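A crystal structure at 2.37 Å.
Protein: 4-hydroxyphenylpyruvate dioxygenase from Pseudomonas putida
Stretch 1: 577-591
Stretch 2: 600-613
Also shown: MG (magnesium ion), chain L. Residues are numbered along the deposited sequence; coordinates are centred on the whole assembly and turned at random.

Stretch 1 (577-591) YDRDAQGGELFHVYT
Stretch 2 (600-613) FEIIQRKAGYAGYG

The strand that starts at Glu585 runs antiparallel to the strand that ends at Lys606 (170° between directions, axes 4.5 Å apart at closest), burying 1057 Å² summed over both stretches; Glu585, Phe587 and Val589 form hydrogen-bonded pairs with Lys606, Gln604 and Ile602. Phe600 (phi/psi -117/159, chi1 m) pairs with Thr591: its N donates to Thr591 OG1 (3.0 Å) and its O accepts from Thr591 N (3.0 Å). Glu601, extended with chi1 and chi2 t, lies opposite Tyr590 (CA-CA 4.6 Å). Its OE1 binds the magnesium at 2.3 Å, while OE2 accepts from His588 ND1 (3.0 Å; His588 chi1 p) and from water 2 (2.8 Å), itself a metal ligand, so one carboxylate joins metal and sheet. Water 1, also on the metal, is hydrogen-bonded to Tyr590 OH (2.8 Å). Ile602 O accepts from Val589 N (2.9 Å) and Ile602 N donates to Val589 O (3.1 Å); on the face shared with Phe587 and Gln604, Ile602 CB meets Val589 CG2 at 4.0 Å. Ile603 (chi1 p) turns to the face of Leu586 and His588, its CB 4.1 Å from Leu586 CD1. Gln604 N donates to Phe587 O (2.7 Å) and Gln604 O accepts from Phe587 N (3.1 Å). Arg605 (chi1 m) sends NE to Tyr609 O (3.0 Å), bracing the turn. Lys606, all t, pairs with Glu585 through N to O and O to N, both 2.9 Å; its NZ makes a long salt bridge with Glu585 OE1 (3.8 Å). A type I' turn, Lys606 to Tyr609, follows, with Ala607 at 45/51 and Gly608 at 78/16. Tyr609 (-58/132, chi1 t) covers Leu586: Leu586 CB sits over the ring face, 3.5 Å from its centroid. Gly613, at 67/38, packs its N 3.6 Å from Leu586 CD2; a CB there would clash with that atom and His588 CE1.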

# COMPACT_ATOMS: atom_id res chain seq x y z
N TYR C 577 27.70 16.75 15.27
CA TYR C 577 27.93 16.48 16.69
C TYR C 577 26.62 16.22 17.41
O TYR C 577 25.58 16.78 17.07
CB TYR C 577 28.68 17.65 17.34
CG TYR C 577 28.90 17.50 18.83
CD1 TYR C 577 29.92 16.69 19.32
CD2 TYR C 577 28.10 18.18 19.74
CE1 TYR C 577 30.13 16.56 20.69
CE2 TYR C 577 28.30 18.05 21.10
CZ TYR C 577 29.31 17.24 21.57
OH TYR C 577 29.51 17.11 22.92
N ASP C 578 26.69 15.36 18.43
CA ASP C 578 25.59 15.12 19.35
C ASP C 578 26.17 14.67 20.68
O ASP C 578 27.25 14.08 20.74
CB ASP C 578 24.61 14.07 18.81
CG ASP C 578 23.32 14.01 19.61
OD1 ASP C 578 22.83 15.08 20.03
OD2 ASP C 578 22.82 12.89 19.83
N ARG C 579 25.44 14.95 21.76
CA ARG C 579 25.86 14.59 23.11
C ARG C 579 24.65 14.06 23.87
O ARG C 579 23.59 14.68 23.84
CB ARG C 579 26.43 15.80 23.86
CG ARG C 579 26.81 15.50 25.30
CD ARG C 579 27.21 16.77 26.03
NE ARG C 579 28.27 17.54 25.38
CZ ARG C 579 28.75 18.68 25.87
NH1 ARG C 579 28.26 19.16 27.00
NH2 ARG C 579 29.71 19.33 25.23
N ASP C 580 24.82 12.94 24.57
CA ASP C 580 23.74 12.41 25.39
C ASP C 580 23.70 13.14 26.73
O ASP C 580 24.39 14.14 26.94
CB ASP C 580 23.88 10.90 25.56
CG ASP C 580 25.19 10.48 26.19
OD1 ASP C 580 25.75 11.24 27.02
OD2 ASP C 580 25.67 9.38 25.87
N ALA C 581 22.89 12.64 27.66
CA ALA C 581 22.79 13.25 28.99
C ALA C 581 23.87 12.75 29.95
O ALA C 581 24.08 13.38 30.99
CB ALA C 581 21.41 12.99 29.59
N GLN C 582 24.55 11.65 29.63
CA GLN C 582 25.57 11.08 30.49
C GLN C 582 26.98 11.28 29.94
O GLN C 582 27.87 10.46 30.17
CB GLN C 582 25.30 9.59 30.74
CG GLN C 582 24.02 9.33 31.51
CD GLN C 582 24.19 8.26 32.59
OE1 GLN C 582 24.03 8.54 33.78
NE2 GLN C 582 24.51 7.04 32.17
N GLY C 583 27.19 12.38 29.21
CA GLY C 583 28.50 12.75 28.73
C GLY C 583 29.00 12.03 27.49
O GLY C 583 30.04 12.41 26.95
N GLY C 584 28.29 11.01 27.02
CA GLY C 584 28.65 10.39 25.76
C GLY C 584 28.48 11.34 24.59
O GLY C 584 27.58 12.18 24.56
N GLU C 585 29.36 11.21 23.61
CA GLU C 585 29.39 12.11 22.47
C GLU C 585 29.44 11.33 21.17
O GLU C 585 29.99 10.22 21.11
CB GLU C 585 30.58 13.07 22.54
CG GLU C 585 30.51 14.08 23.66
CD GLU C 585 31.72 14.98 23.70
OE1 GLU C 585 32.84 14.46 23.87
OE2 GLU C 585 31.55 16.21 23.54
N LEU C 586 28.88 11.93 20.12
CA LEU C 586 28.89 11.35 18.79
C LEU C 586 29.52 12.34 17.81
O LEU C 586 29.16 13.52 17.80
CB LEU C 586 27.48 10.99 18.33
CG LEU C 586 27.37 10.39 16.92
CD1 LEU C 586 28.03 9.02 16.87
CD2 LEU C 586 25.92 10.31 16.46
N PHE C 587 30.44 11.84 16.99
CA PHE C 587 31.02 12.60 15.89
C PHE C 587 30.78 11.79 14.62
O PHE C 587 31.25 10.65 14.51
CB PHE C 587 32.52 12.83 16.10
CG PHE C 587 32.87 13.42 17.44
CD1 PHE C 587 32.73 14.77 17.68
CD2 PHE C 587 33.32 12.60 18.47
CE1 PHE C 587 33.05 15.32 18.91
CE2 PHE C 587 33.63 13.14 19.70
CZ PHE C 587 33.50 14.50 19.92
N HIS C 588 30.06 12.37 13.68
CA HIS C 588 29.70 11.64 12.48
C HIS C 588 29.61 12.58 11.29
O HIS C 588 29.34 13.78 11.44
CB HIS C 588 28.38 10.86 12.66
CG HIS C 588 27.21 11.72 13.01
ND1 HIS C 588 25.95 11.49 12.50
CD2 HIS C 588 27.09 12.80 13.82
CE1 HIS C 588 25.11 12.39 12.98
NE2 HIS C 588 25.77 13.20 13.78
N VAL C 589 29.85 12.03 10.10
CA VAL C 589 29.75 12.75 8.84
C VAL C 589 29.00 11.88 7.84
O VAL C 589 28.93 10.65 7.98
CB VAL C 589 31.13 13.14 8.27
CG1 VAL C 589 31.84 14.12 9.19
CG2 VAL C 589 31.98 11.90 8.03
N TYR C 590 28.44 12.53 6.82
CA TYR C 590 27.69 11.84 5.78
C TYR C 590 28.28 12.14 4.41
O TYR C 590 28.81 13.23 4.17
CB TYR C 590 26.21 12.25 5.80
CG TYR C 590 25.48 11.91 7.08
CD1 TYR C 590 25.03 10.62 7.32
CD2 TYR C 590 25.23 12.89 8.03
CE1 TYR C 590 24.36 10.31 8.48
CE2 TYR C 590 24.55 12.58 9.20
CZ TYR C 590 24.12 11.28 9.42
OH TYR C 590 23.44 10.96 10.57
N THR C 591 28.19 11.16 3.52
CA THR C 591 28.49 11.38 2.11
C THR C 591 27.21 11.76 1.37
O THR C 591 26.10 11.60 1.87
CB THR C 591 29.10 10.13 1.48
OG1 THR C 591 28.07 9.16 1.23
CG2 THR C 591 30.14 9.52 2.40
N PHE C 600 26.61 6.96 2.62
CA PHE C 600 27.42 6.35 3.66
C PHE C 600 27.60 7.32 4.82
O PHE C 600 27.45 8.53 4.68
CB PHE C 600 28.78 5.91 3.12
CG PHE C 600 28.70 4.82 2.09
CD1 PHE C 600 28.61 5.12 0.75
CD2 PHE C 600 28.71 3.49 2.48
CE1 PHE C 600 28.53 4.11 -0.20
CE2 PHE C 600 28.63 2.48 1.54
CZ PHE C 600 28.54 2.79 0.20
N GLU C 601 27.94 6.75 5.98
CA GLU C 601 28.13 7.51 7.20
C GLU C 601 29.34 6.96 7.93
O GLU C 601 29.53 5.74 8.01
CB GLU C 601 26.89 7.44 8.10
CG GLU C 601 27.05 8.14 9.44
CD GLU C 601 25.83 8.00 10.33
OE1 GLU C 601 24.96 7.15 10.02
OE2 GLU C 601 25.73 8.72 11.35
N ILE C 602 30.16 7.86 8.46
CA ILE C 602 31.30 7.52 9.30
C ILE C 602 31.07 8.14 10.67
O ILE C 602 30.79 9.34 10.78
CB ILE C 602 32.63 8.02 8.70
CG1 ILE C 602 32.85 7.41 7.32
CG2 ILE C 602 33.79 7.73 9.64
CD1 ILE C 602 33.98 8.05 6.54
N ILE C 603 31.16 7.32 11.72
CA ILE C 603 30.84 7.75 13.08
C ILE C 603 32.00 7.43 14.01
O ILE C 603 32.81 6.54 13.76
CB ILE C 603 29.55 7.11 13.62
CG1 ILE C 603 29.77 5.63 13.94
CG2 ILE C 603 28.41 7.26 12.63
CD1 ILE C 603 28.71 5.04 14.83
N GLN C 604 32.07 8.20 15.10
CA GLN C 604 32.92 7.89 16.24
C GLN C 604 32.08 7.99 17.50
O GLN C 604 31.51 9.05 17.78
CB GLN C 604 34.12 8.84 16.32
CG GLN C 604 35.07 8.53 17.47
CD GLN C 604 36.07 9.65 17.72
OE1 GLN C 604 36.42 10.40 16.81
NE2 GLN C 604 36.53 9.76 18.96
N ARG C 605 31.98 6.90 18.24
CA ARG C 605 31.23 6.87 19.49
C ARG C 605 32.19 7.08 20.66
O ARG C 605 33.22 6.41 20.74
CB ARG C 605 30.48 5.55 19.65
CG ARG C 605 29.61 5.23 18.45
CD ARG C 605 28.74 4.01 18.69
NE ARG C 605 27.39 4.42 19.04
CZ ARG C 605 26.36 4.35 18.20
NH1 ARG C 605 26.53 3.89 16.97
NH2 ARG C 605 25.16 4.75 18.59
N LYS C 606 31.85 8.01 21.55
CA LYS C 606 32.72 8.34 22.67
C LYS C 606 31.96 8.27 23.99
O LYS C 606 30.82 8.73 24.09
CB LYS C 606 33.34 9.73 22.48
CG LYS C 606 34.15 10.22 23.66
CD LYS C 606 34.84 11.54 23.34
CE LYS C 606 35.67 12.02 24.52
NZ LYS C 606 36.39 13.28 24.19
N ALA C 607 32.63 7.69 24.99
CA ALA C 607 32.10 7.51 26.34
C ALA C 607 30.67 6.99 26.35
O ALA C 607 29.78 7.53 27.02
CB ALA C 607 32.21 8.81 27.14
N GLY C 608 30.44 5.92 25.60
CA GLY C 608 29.19 5.20 25.69
C GLY C 608 28.00 5.81 24.99
O GLY C 608 26.86 5.42 25.28
N TYR C 609 28.20 6.76 24.08
CA TYR C 609 27.09 7.27 23.29
C TYR C 609 26.43 6.13 22.52
O TYR C 609 27.12 5.33 21.87
CB TYR C 609 27.56 8.36 22.32
CG TYR C 609 26.44 9.00 21.54
CD1 TYR C 609 26.00 8.45 20.34
CD2 TYR C 609 25.81 10.15 22.00
CE1 TYR C 609 24.97 9.02 19.62
CE2 TYR C 609 24.77 10.73 21.29
CZ TYR C 609 24.36 10.16 20.10
OH TYR C 609 23.34 10.73 19.37
N ALA C 610 25.10 6.05 22.59
CA ALA C 610 24.37 4.92 22.06
C ALA C 610 23.35 5.26 20.98
O ALA C 610 22.79 4.33 20.37
CB ALA C 610 23.66 4.16 23.19
N GLY C 611 23.07 6.53 20.72
CA GLY C 611 22.06 6.92 19.76
C GLY C 611 22.56 6.92 18.33
O GLY C 611 23.58 6.33 17.99
N TYR C 612 21.80 7.61 17.48
CA TYR C 612 22.12 7.72 16.06
C TYR C 612 22.38 9.15 15.62
O TYR C 612 22.60 9.38 14.42
CB TYR C 612 20.98 7.15 15.20
CG TYR C 612 20.70 5.67 15.34
CD1 TYR C 612 21.54 4.73 14.77
CD2 TYR C 612 19.55 5.23 15.98
CE1 TYR C 612 21.27 3.37 14.88
CE2 TYR C 612 19.28 3.87 16.10
CZ TYR C 612 20.14 2.95 15.54
OH TYR C 612 19.87 1.61 15.65
N GLY C 613 22.37 10.11 16.53
CA GLY C 613 22.51 11.50 16.14
C GLY C 613 21.34 12.01 15.34
O GLY C 613 21.53 12.78 14.39
MG MG L . 22.90 6.67 10.89
O HOH W 1 22.05 8.49 10.41
O HOH W 2 23.54 7.56 12.65
O HOH W 3 20.75 6.18 11.77